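Local atomic coordinates of putative lipoprotein (Bacteroides fragilis, PDB entry 3QNK), a protein that probably binds glycans at the bacterial outer membrane as a SusD-like lipoprotein, passing them to a partner transporter, as in the starch-utilisation system. Residues V24-Y28 with E110-L114; V20-V24 with K86-F90; W77-Y81 with V129-D133; A163-A169 with A179-Y185; R115-F120 with F155-L160. All coordinates share one frame; numbering follows the deposited sequence.

Interaction 1: V24-Y28 with E110-L114; sequences VNDLY and EVHFL
L114 of helix 101-126 reaches between L27 and Y28 of helix 17-29, within the alpha-alpha superhelix of this SusD-family protein. The segment axes run in nearly the same direction, 22° apart and 10.5 Å from each other. Packing is closest round L114: its CG lies anti to its carbonyl carbon (chi1 -73°), which carries CD1 over the middle of the Y28 ring, 4.0 Å from the centroid and 8° off the normal, a CH-pi contact. The same methyl touches L27 CB at 3.8 Å. Beyond it, L27 CD1 meets V111 CG2, also at 3.8 Å. The V24 end is looser, with V24 CG2 lying 4.3 Å from V111 CG2. On the partly exposed back of helix 17-29, N25 ND2 bonds I8 O of the second subunit. The Y28 and E110 side chains cross at about a right angle; E110 OE1 lies in plane at the ring edge beside the phenol OH, a likely hydrogen bond modelled too short to be trusted.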
# COMPACT_ATOMS: atom_id res chain seq x y z
N VAL B 24 -10.85 -15.77 9.68
CA VAL B 24 -10.21 -16.69 8.73
C VAL B 24 -10.62 -16.29 7.29
O VAL B 24 -9.76 -16.30 6.42
CB VAL B 24 -10.51 -18.17 9.08
CG1 VAL B 24 -9.81 -19.12 8.12
CG2 VAL B 24 -10.09 -18.48 10.50
N ASN B 25 -11.87 -15.83 7.08
CA ASN B 25 -12.32 -15.34 5.77
C ASN B 25 -11.49 -14.13 5.34
O ASN B 25 -11.14 -14.02 4.16
CB ASN B 25 -13.80 -14.95 5.78
CG ASN B 25 -14.80 -16.09 5.89
OD1 ASN B 25 -14.46 -17.27 6.08
ND2 ASN B 25 -16.06 -15.72 5.78
N ASP B 26 -11.15 -13.25 6.32
CA ASP B 26 -10.31 -12.08 6.08
C ASP B 26 -8.91 -12.50 5.66
O ASP B 26 -8.31 -11.86 4.80
CB ASP B 26 -10.27 -11.19 7.33
CG ASP B 26 -9.53 -9.88 7.14
OD1 ASP B 26 -9.90 -9.13 6.21
OD2 ASP B 26 -8.63 -9.57 7.97
N LEU B 27 -8.41 -13.61 6.26
CA LEU B 27 -7.08 -14.13 5.94
C LEU B 27 -7.08 -14.70 4.52
O LEU B 27 -6.11 -14.50 3.79
CB LEU B 27 -6.61 -15.18 6.95
CG LEU B 27 -6.36 -14.70 8.37
CD1 LEU B 27 -6.17 -15.87 9.32
CD2 LEU B 27 -5.14 -13.85 8.45
N TYR B 28 -8.16 -15.35 4.11
CA TYR B 28 -8.28 -15.84 2.74
C TYR B 28 -8.36 -14.66 1.78
O TYR B 28 -7.78 -14.72 0.69
CB TYR B 28 -9.52 -16.74 2.57
CG TYR B 28 -9.32 -18.19 2.94
CD1 TYR B 28 -8.71 -19.08 2.06
CD2 TYR B 28 -9.84 -18.70 4.13
CE1 TYR B 28 -8.57 -20.44 2.38
CE2 TYR B 28 -9.69 -20.05 4.47
CZ TYR B 28 -9.06 -20.92 3.59
OH TYR B 28 -8.91 -22.25 3.92
N GLU B 110 -5.97 -24.17 8.32
CA GLU B 110 -6.19 -23.23 7.22
C GLU B 110 -5.26 -22.03 7.35
O GLU B 110 -4.69 -21.61 6.34
CB GLU B 110 -7.66 -22.76 7.16
CG GLU B 110 -8.70 -23.87 7.16
CD GLU B 110 -10.10 -23.45 6.78
OE1 GLU B 110 -10.27 -22.88 5.69
OE2 GLU B 110 -11.06 -23.76 7.54
N VAL B 111 -5.03 -21.54 8.57
CA VAL B 111 -4.13 -20.42 8.84
C VAL B 111 -2.67 -20.86 8.63
O VAL B 111 -1.88 -20.06 8.12
CB VAL B 111 -4.38 -19.80 10.23
CG1 VAL B 111 -3.56 -18.53 10.42
CG2 VAL B 111 -5.86 -19.47 10.41
N HIS B 112 -2.33 -22.15 8.95
CA HIS B 112 -0.99 -22.68 8.70
C HIS B 112 -0.70 -22.67 7.21
O HIS B 112 0.40 -22.27 6.80
CB HIS B 112 -0.81 -24.11 9.25
CG HIS B 112 -0.48 -24.14 10.71
ND1 HIS B 112 0.75 -23.70 11.18
CD2 HIS B 112 -1.26 -24.51 11.76
CE1 HIS B 112 0.68 -23.82 12.50
NE2 HIS B 112 -0.51 -24.30 12.89
N PHE B 113 -1.70 -23.10 6.40
CA PHE B 113 -1.62 -23.15 4.94
C PHE B 113 -1.43 -21.75 4.39
O PHE B 113 -0.59 -21.56 3.51
CB PHE B 113 -2.88 -23.82 4.33
CG PHE B 113 -2.94 -23.76 2.82
CD1 PHE B 113 -2.20 -24.65 2.05
CD2 PHE B 113 -3.69 -22.79 2.18
CE1 PHE B 113 -2.22 -24.58 0.66
CE2 PHE B 113 -3.73 -22.73 0.78
CZ PHE B 113 -2.99 -23.62 0.03
N LEU B 114 -2.23 -20.78 4.90
CA LEU B 114 -2.18 -19.39 4.44
C LEU B 114 -0.86 -18.72 4.83
O LEU B 114 -0.26 -18.09 3.97
CB LEU B 114 -3.38 -18.58 4.94
CG LEU B 114 -4.72 -18.92 4.25
CD1 LEU B 114 -5.88 -18.29 4.97
CD2 LEU B 114 -4.74 -18.47 2.79

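Interaction 2: V20-V24 with K86-F90; sequences VKYYV and KCNRF
Y23 and F90 extend toward each other from helices 17-29 and 76-93, whose segments run roughly antiparallel at 151° with axes 11.6 Å apart. Such wide spacing suits aromatic side chains, and their orientation defines the contact. In Y23, CG stands opposite the backbone N (chi1 -168°), which sends the phenol across to the turn K86-F90. There the hydroxyl donates to K86 O at 2.5 Å, lying in the carbonyl plane on a lone pair, with the acceptor at the edge of the phenol ring. K86 O also accepts a weak intrahelical bond from F90 N. The R89 and Y23 side chains cross at about a right angle, bringing R89 CB to 3.2 Å from Y23 OH, while the guanidinium leads off to E7. The F90 and Y23 side chains cross obliquely: F90 CB touches Y23 CE1 at 3.8 Å, and Y23 CD1 comes to the F90 ring edge. The far part of that ring meets two valines, V24 CG2 at 3.6 Å from F90 CE2 and V20 CG1 at 4.0 Å from the same CE2. W14 packs against Y23 and V20, and the K86 ammonium turns back to helix 17-29 and beyond, pairing with D26 and E30. F90 also reaches T108 and V111 of helix 101-126, so its ring occupies the seam where these three helices meet.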
# COMPACT_ATOMS: atom_id res chain seq x y z
N VAL B 20 -14.73 -15.54 14.63
CA VAL B 20 -13.48 -16.25 14.38
C VAL B 20 -13.51 -16.79 12.96
O VAL B 20 -12.50 -16.69 12.27
CB VAL B 20 -13.19 -17.36 15.42
CG1 VAL B 20 -11.94 -18.17 15.05
CG2 VAL B 20 -13.03 -16.76 16.81
N LYS B 21 -14.69 -17.28 12.51
CA LYS B 21 -14.86 -17.77 11.13
C LYS B 21 -14.66 -16.59 10.14
O LYS B 21 -14.03 -16.78 9.09
CB LYS B 21 -16.22 -18.47 10.95
N TYR B 22 -15.13 -15.37 10.52
CA TYR B 22 -14.96 -14.15 9.72
C TYR B 22 -13.48 -13.72 9.65
O TYR B 22 -13.03 -13.24 8.61
CB TYR B 22 -15.82 -13.00 10.27
CG TYR B 22 -17.30 -13.10 9.97
CD1 TYR B 22 -17.77 -13.86 8.89
CD2 TYR B 22 -18.24 -12.39 10.71
CE1 TYR B 22 -19.13 -13.98 8.62
CE2 TYR B 22 -19.61 -12.48 10.44
CZ TYR B 22 -20.06 -13.27 9.39
OH TYR B 22 -21.41 -13.36 9.11
N TYR B 23 -12.73 -13.94 10.75
CA TYR B 23 -11.30 -13.63 10.80
C TYR B 23 -10.55 -14.46 9.75
O TYR B 23 -9.73 -13.91 9.01
CB TYR B 23 -10.74 -13.89 12.22
CG TYR B 23 -9.35 -13.34 12.45
CD1 TYR B 23 -8.23 -13.99 11.93
CD2 TYR B 23 -9.15 -12.18 13.20
CE1 TYR B 23 -6.95 -13.47 12.11
CE2 TYR B 23 -7.87 -11.65 13.38
CZ TYR B 23 -6.77 -12.30 12.83
OH TYR B 23 -5.51 -11.81 13.04
N VAL B 24 -10.85 -15.77 9.68
CA VAL B 24 -10.21 -16.69 8.73
C VAL B 24 -10.62 -16.29 7.29
O VAL B 24 -9.76 -16.30 6.42
CB VAL B 24 -10.51 -18.17 9.08
CG1 VAL B 24 -9.81 -19.12 8.12
CG2 VAL B 24 -10.09 -18.48 10.50
N LYS B 86 -1.39 -10.80 10.53
CA LYS B 86 -2.77 -11.24 10.73
C LYS B 86 -2.84 -12.73 11.05
O LYS B 86 -3.66 -13.12 11.88
CB LYS B 86 -3.62 -10.90 9.51
CG LYS B 86 -3.87 -9.41 9.30
CD LYS B 86 -4.85 -9.19 8.15
CE LYS B 86 -5.23 -7.74 7.99
NZ LYS B 86 -6.46 -7.60 7.17
N CYS B 87 -1.96 -13.57 10.46
CA CYS B 87 -1.89 -15.02 10.74
C CYS B 87 -1.39 -15.25 12.15
O CYS B 87 -2.01 -16.02 12.89
CB CYS B 87 -0.99 -15.74 9.75
SG CYS B 87 -1.57 -15.69 8.04
N ASN B 88 -0.26 -14.60 12.52
CA ASN B 88 0.41 -14.71 13.82
C ASN B 88 -0.52 -14.31 14.95
O ASN B 88 -0.44 -14.89 16.03
CB ASN B 88 1.68 -13.88 13.85
CG ASN B 88 2.76 -14.38 12.93
OD1 ASN B 88 2.82 -15.57 12.58
ND2 ASN B 88 3.66 -13.48 12.54
N ARG B 89 -1.41 -13.33 14.70
CA ARG B 89 -2.39 -12.92 15.69
C ARG B 89 -3.37 -14.04 15.94
O ARG B 89 -3.68 -14.32 17.08
CB ARG B 89 -3.14 -11.67 15.24
CG ARG B 89 -4.31 -11.32 16.14
CD ARG B 89 -3.91 -10.55 17.38
NE ARG B 89 -4.48 -9.21 17.33
CZ ARG B 89 -3.79 -8.08 17.39
NH1 ARG B 89 -2.46 -8.11 17.50
NH2 ARG B 89 -4.41 -6.91 17.33
N PHE B 90 -3.86 -14.67 14.85
CA PHE B 90 -4.77 -15.80 14.96
C PHE B 90 -4.16 -16.84 15.90
O PHE B 90 -4.76 -17.18 16.93
CB PHE B 90 -5.07 -16.41 13.58
CG PHE B 90 -6.00 -17.61 13.63
CD1 PHE B 90 -5.51 -18.90 13.84
CD2 PHE B 90 -7.38 -17.46 13.47
CE1 PHE B 90 -6.37 -19.99 13.92
CE2 PHE B 90 -8.23 -18.55 13.53
CZ PHE B 90 -7.72 -19.81 13.72

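Interaction 3: W77-Y81 with V129-D133; sequences WEDYY and VILLD. With ACT (acetate ion), chain I.
W77 and Y81 meet V129, I130 and L132 in a helix-to-loop contact of the alpha-alpha superhelix: one turn of helix 76-93 packs against the extended chain that follows helix 101-126. The loop character shows in the extended backbone angles of V129 to L132 and in the CA atoms, which come no nearer than 8.8 Å between W77 and V129 or between Y81 and L132. Large side chains therefore span the gap. The indole of W77 is placed opposite its backbone N (chi1 -172°) and brings its six-membered ring to the loop, sliding past V129. One corner, CZ3, touches V129 CG1 at 3.9 Å, while CZ2 meets I130 CD1 at the same distance; W77 crosses I130 at about a right angle. Y81 is held beside it, its CE2 standing 3.5 Å above the indole plane toward the rim. The W77 ring also meets Y126 of helix 101-126 edge-to-face. L132 CD1 makes a looser contact with Y81 CD1, and L132 N is bonded by the hydroxyl of Y119 from helix 101-126. On another side of the turn, Y80 OH donates to OXT of an acetate ion, probably picked up from the crystallisation liquor. A hydrogen bond fastens helix to loop: I130 N to Y81 OH, 2.8 Å long and well bent at 131°.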
# COMPACT_ATOMS: atom_id res chain seq x y z
N TRP B 77 7.36 -7.35 -0.02
CA TRP B 77 7.94 -7.27 1.32
C TRP B 77 7.00 -6.48 2.28
O TRP B 77 6.62 -7.00 3.33
CB TRP B 77 9.34 -6.63 1.26
CG TRP B 77 10.10 -6.69 2.56
CD1 TRP B 77 9.91 -5.89 3.64
CD2 TRP B 77 11.19 -7.56 2.88
NE1 TRP B 77 10.84 -6.19 4.61
CE2 TRP B 77 11.63 -7.22 4.18
CE3 TRP B 77 11.84 -8.61 2.20
CZ2 TRP B 77 12.67 -7.90 4.83
CZ3 TRP B 77 12.87 -9.29 2.84
CH2 TRP B 77 13.27 -8.93 4.14
N GLU B 78 6.59 -5.26 1.89
CA GLU B 78 5.69 -4.38 2.64
C GLU B 78 4.32 -5.04 2.95
O GLU B 78 3.91 -5.10 4.12
CB GLU B 78 5.45 -3.11 1.82
CG GLU B 78 4.75 -1.99 2.56
CD GLU B 78 4.41 -0.76 1.75
OE1 GLU B 78 5.05 -0.52 0.70
OE2 GLU B 78 3.51 0.00 2.19
N ASP B 79 3.65 -5.53 1.90
CA ASP B 79 2.32 -6.09 1.97
C ASP B 79 2.21 -7.44 2.68
O ASP B 79 1.24 -7.68 3.42
CB ASP B 79 1.74 -6.22 0.55
CG ASP B 79 1.49 -4.92 -0.21
OD1 ASP B 79 1.47 -3.84 0.43
OD2 ASP B 79 1.29 -4.99 -1.45
N TYR B 80 3.13 -8.33 2.41
CA TYR B 80 3.04 -9.69 2.88
C TYR B 80 3.38 -9.84 4.37
O TYR B 80 2.86 -10.76 5.00
CB TYR B 80 3.88 -10.61 1.99
CG TYR B 80 3.08 -11.01 0.76
CD1 TYR B 80 2.76 -10.08 -0.22
CD2 TYR B 80 2.51 -12.27 0.67
CE1 TYR B 80 1.96 -10.42 -1.31
CE2 TYR B 80 1.68 -12.61 -0.39
CZ TYR B 80 1.42 -11.68 -1.39
OH TYR B 80 0.61 -12.04 -2.45
N TYR B 81 4.13 -8.88 4.97
CA TYR B 81 4.37 -8.94 6.41
C TYR B 81 3.11 -8.57 7.18
O TYR B 81 2.89 -9.11 8.26
CB TYR B 81 5.58 -8.10 6.83
CG TYR B 81 6.87 -8.86 6.69
CD1 TYR B 81 7.11 -10.01 7.43
CD2 TYR B 81 7.84 -8.45 5.78
CE1 TYR B 81 8.29 -10.74 7.27
CE2 TYR B 81 9.03 -9.17 5.61
CZ TYR B 81 9.25 -10.32 6.36
OH TYR B 81 10.42 -11.03 6.21
N VAL B 129 14.20 -14.27 4.35
CA VAL B 129 13.41 -13.13 4.86
C VAL B 129 13.46 -13.13 6.42
O VAL B 129 14.06 -14.02 7.03
CB VAL B 129 11.94 -13.15 4.34
CG1 VAL B 129 11.87 -13.03 2.83
CG2 VAL B 129 11.18 -14.39 4.84
N ILE B 130 12.78 -12.16 7.06
CA ILE B 130 12.67 -12.12 8.52
C ILE B 130 11.57 -13.09 8.91
O ILE B 130 10.41 -12.90 8.51
CB ILE B 130 12.38 -10.69 9.06
CG1 ILE B 130 13.51 -9.70 8.70
CG2 ILE B 130 12.11 -10.75 10.58
CD1 ILE B 130 13.08 -8.34 8.70
N LEU B 131 11.92 -14.14 9.67
CA LEU B 131 10.91 -15.12 10.10
C LEU B 131 10.27 -14.66 11.40
O LEU B 131 10.96 -14.46 12.40
CB LEU B 131 11.49 -16.54 10.22
CG LEU B 131 11.97 -17.18 8.92
CD1 LEU B 131 12.68 -18.49 9.20
CD2 LEU B 131 10.83 -17.37 7.95
N LEU B 132 8.96 -14.44 11.36
CA LEU B 132 8.15 -14.01 12.49
C LEU B 132 7.01 -14.99 12.73
O LEU B 132 6.23 -15.28 11.83
CB LEU B 132 7.58 -12.60 12.26
CG LEU B 132 8.57 -11.47 12.06
CD1 LEU B 132 7.87 -10.20 11.83
CD2 LEU B 132 9.45 -11.30 13.27
N ASP B 133 6.93 -15.51 13.96
CA ASP B 133 5.91 -16.48 14.38
C ASP B 133 4.99 -15.85 15.43
O ASP B 133 4.05 -16.50 15.91
CB ASP B 133 6.58 -17.76 14.94
CG ASP B 133 7.51 -17.56 16.15
OD1 ASP B 133 7.90 -16.39 16.42
OD2 ASP B 133 7.89 -18.56 16.77
C ACT I . -0.42 -15.72 -3.68
O ACT I . -1.07 -15.73 -4.77
OXT ACT I . -0.62 -14.79 -2.72
CH3 ACT I . 0.53 -16.93 -3.64

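Interaction 4: A163-A169 with A179-Y185; sequences ATEMLPA and ATKGAAY
K181, in the first turn of helix 181-194, satisfies three carbonyls at the end of helix 149-166 and just beyond it. Its ammonium NZ donates to T164 O at 2.8 Å, nearly along the C=O axis, and more weakly to L167 O at 3.3 Å. The chain starts extended, with CG opposite the backbone N (chi1 -167°), then bends at its last two torsions to fold over these oxygens. The backbone N of K181 bonds P168 O at 2.8 Å, approaching from above the carbonyl plane. One residue earlier, T180 is the N-cap: its OG1 takes the N-H of A183 in the first turn at 3.1 Å and has a further partner in Y213 OH. A179 N and O are bonded outside by Y28 and Y171. T164 OG1 turns back to K161 O, leaving its methyl CG2 for Y185, where it sits over the centre of the ring, 3.5 Å from the centroid. On the apolar side, L167 CD1 packs on A179 CB, and A163 CB meets A184 CB at 3.8 Å. The chemistry implies that K181 ties the carbonyl end of helix 149-166, where the helix dipole would probably strengthen the attraction, to the start of helix 181-194, where T180 caps its own helix.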
# COMPACT_ATOMS: atom_id res chain seq x y z
N ALA B 163 -0.44 -28.20 8.39
CA ALA B 163 -1.64 -28.08 7.54
C ALA B 163 -2.13 -29.45 7.05
O ALA B 163 -3.31 -29.76 7.27
CB ALA B 163 -1.36 -27.17 6.36
N THR B 164 -1.24 -30.31 6.45
CA THR B 164 -1.60 -31.69 5.99
C THR B 164 -2.16 -32.55 7.16
O THR B 164 -3.04 -33.38 6.94
CB THR B 164 -0.40 -32.43 5.36
OG1 THR B 164 0.60 -32.73 6.34
CG2 THR B 164 0.23 -31.69 4.20
N GLU B 165 -1.65 -32.34 8.40
CA GLU B 165 -2.10 -33.07 9.58
C GLU B 165 -3.47 -32.59 10.08
O GLU B 165 -4.22 -33.40 10.63
CB GLU B 165 -1.08 -32.93 10.73
CG GLU B 165 0.28 -33.56 10.44
CD GLU B 165 1.42 -33.27 11.40
OE1 GLU B 165 1.29 -32.36 12.25
OE2 GLU B 165 2.46 -33.95 11.28
N MSE B 166 -3.80 -31.28 9.90
CA MSE B 166 -5.02 -30.67 10.46
C MSE B 166 -6.16 -30.39 9.48
O MSE B 166 -7.28 -30.15 9.93
CB MSE B 166 -4.66 -29.35 11.14
CG MSE B 166 -3.65 -29.54 12.24
SE MSE B 166 -2.99 -27.86 12.85
CE MSE B 166 -4.22 -27.62 14.30
N LEU B 167 -5.90 -30.39 8.18
CA LEU B 167 -6.93 -30.08 7.18
C LEU B 167 -7.71 -31.33 6.69
O LEU B 167 -7.13 -32.43 6.62
CB LEU B 167 -6.33 -29.37 5.97
CG LEU B 167 -5.87 -27.94 6.18
CD1 LEU B 167 -5.20 -27.39 4.93
CD2 LEU B 167 -7.01 -27.06 6.59
N PRO B 168 -9.01 -31.18 6.32
CA PRO B 168 -9.74 -32.31 5.72
C PRO B 168 -9.37 -32.47 4.23
O PRO B 168 -8.87 -31.53 3.62
CB PRO B 168 -11.20 -31.91 5.89
CG PRO B 168 -11.19 -30.43 5.84
CD PRO B 168 -9.85 -29.95 6.34
N ALA B 169 -9.63 -33.65 3.66
CA ALA B 169 -9.36 -33.89 2.24
C ALA B 169 -10.43 -33.23 1.37
O ALA B 169 -10.15 -32.83 0.24
CB ALA B 169 -9.30 -35.38 1.96
N ALA B 179 -8.99 -24.33 1.99
CA ALA B 179 -7.78 -25.13 1.80
C ALA B 179 -8.02 -26.58 2.23
O ALA B 179 -8.57 -26.83 3.31
CB ALA B 179 -6.65 -24.53 2.60
N THR B 180 -7.61 -27.53 1.40
CA THR B 180 -7.75 -28.97 1.69
C THR B 180 -6.41 -29.59 2.04
O THR B 180 -5.37 -28.92 1.91
CB THR B 180 -8.34 -29.70 0.47
OG1 THR B 180 -7.58 -29.37 -0.73
CG2 THR B 180 -9.83 -29.41 0.30
N LYS B 181 -6.43 -30.87 2.45
CA LYS B 181 -5.24 -31.66 2.74
C LYS B 181 -4.39 -31.71 1.45
O LYS B 181 -3.18 -31.47 1.48
CB LYS B 181 -5.69 -33.05 3.21
CG LYS B 181 -4.66 -33.95 3.86
CD LYS B 181 -5.32 -35.30 4.17
CE LYS B 181 -4.86 -35.93 5.47
NZ LYS B 181 -5.22 -35.12 6.68
N GLY B 182 -5.07 -31.89 0.32
CA GLY B 182 -4.49 -31.92 -1.02
C GLY B 182 -3.81 -30.63 -1.39
O GLY B 182 -2.69 -30.65 -1.90
N ALA B 183 -4.46 -29.47 -1.11
CA ALA B 183 -3.86 -28.17 -1.39
C ALA B 183 -2.55 -28.01 -0.63
O ALA B 183 -1.55 -27.58 -1.21
CB ALA B 183 -4.84 -27.06 -1.04
N ALA B 184 -2.52 -28.43 0.65
CA ALA B 184 -1.33 -28.35 1.50
C ALA B 184 -0.21 -29.23 0.94
O ALA B 184 0.92 -28.76 0.81
CB ALA B 184 -1.66 -28.73 2.92
N TYR B 185 -0.52 -30.49 0.56
CA TYR B 185 0.48 -31.40 -0.01
C TYR B 185 0.97 -30.89 -1.35
O TYR B 185 2.18 -30.93 -1.62
CB TYR B 185 -0.08 -32.82 -0.15
CG TYR B 185 0.09 -33.69 1.09
CD1 TYR B 185 1.36 -34.08 1.52
CD2 TYR B 185 -1.02 -34.19 1.77
CE1 TYR B 185 1.52 -34.87 2.66
CE2 TYR B 185 -0.87 -35.03 2.88
CZ TYR B 185 0.40 -35.36 3.32
OH TYR B 185 0.55 -36.18 4.43

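Interaction 5: R115-F120 with F155-L160; sequences RAMFYF and FILEDL
R115 grips D159 in a two-pronged salt bridge, NE to OD2 at 2.8 Å and NH2 to OD1 at 2.9 Å. The R115 chain runs extended, then bends at chi3 to turn the guanidinium side-on. Both carboxylate oxygens use their syn lone pairs, and both N-H directions are fairly straight at 162°. The oxygens lie close to the guanidinium plane, which is turned 30° from that of the carboxylate. Second partners fix the pair: N88 OD1 takes R115 NH1, and H112 ND1 bonds D159 OD1. Over one guanidinium face comes F155 CZ, 3.7 Å from R115 CZ, the planes inclined. F155 CE1 also touches Y119 CE2 at 3.6 Å, the rings meeting obliquely; the hydroxyl of Y119 is bonded to L132 N. These residues line one side of an antiparallel pair of neighbouring helices in the alpha-alpha superhelix, 101-126 and 149-166, crossing at -159° with axes 8.7 Å apart. The small A116 is consistent with this close approach, its CA lying 4.7 Å from that of I156. The A116 methyl fits against L160 CG at 3.6 Å and D159 CB. I156 straddles the next turn, CG1 against Y119 CB and CD1 reaching the backbone of F120, while V191 of helix 181-194 packs on the same isoleucine.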
# COMPACT_ATOMS: atom_id res chain seq x y z
N ARG B 115 -0.37 -18.92 6.06
CA ARG B 115 0.90 -18.31 6.48
C ARG B 115 2.05 -18.85 5.64
O ARG B 115 2.95 -18.08 5.28
CB ARG B 115 1.18 -18.51 7.98
CG ARG B 115 2.38 -17.69 8.47
CD ARG B 115 2.54 -17.71 9.96
NE ARG B 115 2.96 -19.02 10.43
CZ ARG B 115 3.29 -19.28 11.68
NH1 ARG B 115 3.25 -18.33 12.61
NH2 ARG B 115 3.65 -20.51 12.04
N ALA B 116 2.02 -20.16 5.31
CA ALA B 116 3.01 -20.82 4.48
C ALA B 116 3.00 -20.23 3.08
O ALA B 116 4.05 -19.93 2.51
CB ALA B 116 2.73 -22.31 4.43
N MSE B 117 1.80 -20.03 2.54
CA MSE B 117 1.57 -19.44 1.23
C MSE B 117 2.10 -18.01 1.17
O MSE B 117 2.69 -17.64 0.16
CB MSE B 117 0.08 -19.49 0.89
CG MSE B 117 -0.26 -18.71 -0.35
SE MSE B 117 -2.00 -19.12 -0.97
CE MSE B 117 -1.56 -20.76 -1.92
N PHE B 118 1.88 -17.22 2.22
CA PHE B 118 2.31 -15.81 2.28
C PHE B 118 3.82 -15.71 2.34
O PHE B 118 4.38 -14.93 1.58
CB PHE B 118 1.66 -15.05 3.44
CG PHE B 118 0.16 -14.96 3.34
CD1 PHE B 118 -0.48 -14.81 2.12
CD2 PHE B 118 -0.63 -14.97 4.48
CE1 PHE B 118 -1.87 -14.72 2.03
CE2 PHE B 118 -2.03 -14.88 4.40
CZ PHE B 118 -2.63 -14.75 3.17
N TYR B 119 4.48 -16.53 3.20
CA TYR B 119 5.93 -16.54 3.31
C TYR B 119 6.58 -17.05 2.03
O TYR B 119 7.62 -16.53 1.62
CB TYR B 119 6.40 -17.36 4.49
CG TYR B 119 6.65 -16.55 5.75
CD1 TYR B 119 7.67 -15.60 5.80
CD2 TYR B 119 5.91 -16.77 6.91
CE1 TYR B 119 7.90 -14.85 6.96
CE2 TYR B 119 6.14 -16.04 8.07
CZ TYR B 119 7.12 -15.07 8.08
OH TYR B 119 7.34 -14.35 9.22
N PHE B 120 5.94 -18.04 1.35
CA PHE B 120 6.48 -18.57 0.09
C PHE B 120 6.51 -17.50 -0.98
O PHE B 120 7.48 -17.46 -1.71
CB PHE B 120 5.68 -19.79 -0.40
CG PHE B 120 6.24 -20.49 -1.63
CD1 PHE B 120 7.60 -20.79 -1.72
CD2 PHE B 120 5.40 -20.92 -2.65
CE1 PHE B 120 8.11 -21.46 -2.85
CE2 PHE B 120 5.91 -21.61 -3.76
CZ PHE B 120 7.25 -21.87 -3.86
N PHE B 155 10.70 -23.26 7.64
CA PHE B 155 9.54 -22.62 8.28
C PHE B 155 8.27 -22.89 7.48
O PHE B 155 7.31 -23.40 8.05
CB PHE B 155 9.77 -21.10 8.46
CG PHE B 155 8.77 -20.38 9.31
CD1 PHE B 155 7.54 -19.97 8.79
CD2 PHE B 155 9.05 -20.06 10.63
CE1 PHE B 155 6.61 -19.31 9.58
CE2 PHE B 155 8.14 -19.36 11.41
CZ PHE B 155 6.91 -19.00 10.88
N ILE B 156 8.28 -22.59 6.16
CA ILE B 156 7.15 -22.80 5.23
C ILE B 156 6.71 -24.25 5.27
O ILE B 156 5.52 -24.53 5.45
CB ILE B 156 7.49 -22.34 3.78
CG1 ILE B 156 7.78 -20.82 3.70
CG2 ILE B 156 6.37 -22.72 2.81
CD1 ILE B 156 8.60 -20.42 2.50
N LEU B 157 7.67 -25.17 5.15
CA LEU B 157 7.38 -26.60 5.11
C LEU B 157 6.88 -27.14 6.44
O LEU B 157 6.08 -28.07 6.43
CB LEU B 157 8.60 -27.38 4.61
CG LEU B 157 8.96 -27.14 3.12
CD1 LEU B 157 10.32 -27.68 2.76
CD2 LEU B 157 7.88 -27.67 2.21
N GLU B 158 7.29 -26.55 7.58
CA GLU B 158 6.77 -26.99 8.88
C GLU B 158 5.30 -26.58 9.01
O GLU B 158 4.50 -27.37 9.49
CB GLU B 158 7.61 -26.46 10.04
CG GLU B 158 8.35 -27.58 10.74
CD GLU B 158 7.50 -28.70 11.32
OE1 GLU B 158 6.70 -28.42 12.25
OE2 GLU B 158 7.65 -29.86 10.88
N ASP B 159 4.94 -25.38 8.49
CA ASP B 159 3.57 -24.86 8.46
C ASP B 159 2.69 -25.75 7.58
O ASP B 159 1.58 -26.09 7.99
CB ASP B 159 3.52 -23.40 7.94
CG ASP B 159 3.45 -22.31 9.01
OD1 ASP B 159 3.16 -22.63 10.18
OD2 ASP B 159 3.65 -21.12 8.66
N LEU B 160 3.21 -26.18 6.41
CA LEU B 160 2.48 -27.05 5.48
C LEU B 160 2.37 -28.46 6.02
O LEU B 160 1.35 -29.11 5.77
CB LEU B 160 3.09 -27.03 4.08
CG LEU B 160 2.90 -25.72 3.31
CD1 LEU B 160 3.80 -25.67 2.12
CD2 LEU B 160 1.43 -25.49 2.93

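From the N terminus, helix 17-29 opens interactions 2 and 1 almost together, sharing V24. Interaction 2 closes its loop at helix 76-93, interaction 1 later at helix 101-126, so one helix is tied to the next two. Interaction 3 starts on helix 76-93 before either has closed and ends in the loop 129-133, crossing both. Interaction 5 opens on helix 101-126 inside that span and closes on helix 149-166, crossing interaction 3. Interaction 4 follows in series, a short local closure joining helix 149-166 to helix 181-194. N88 bonds interaction 2 to R115 of interaction 5, and Y28 OH bonds interaction 1 to A179 of interaction 4.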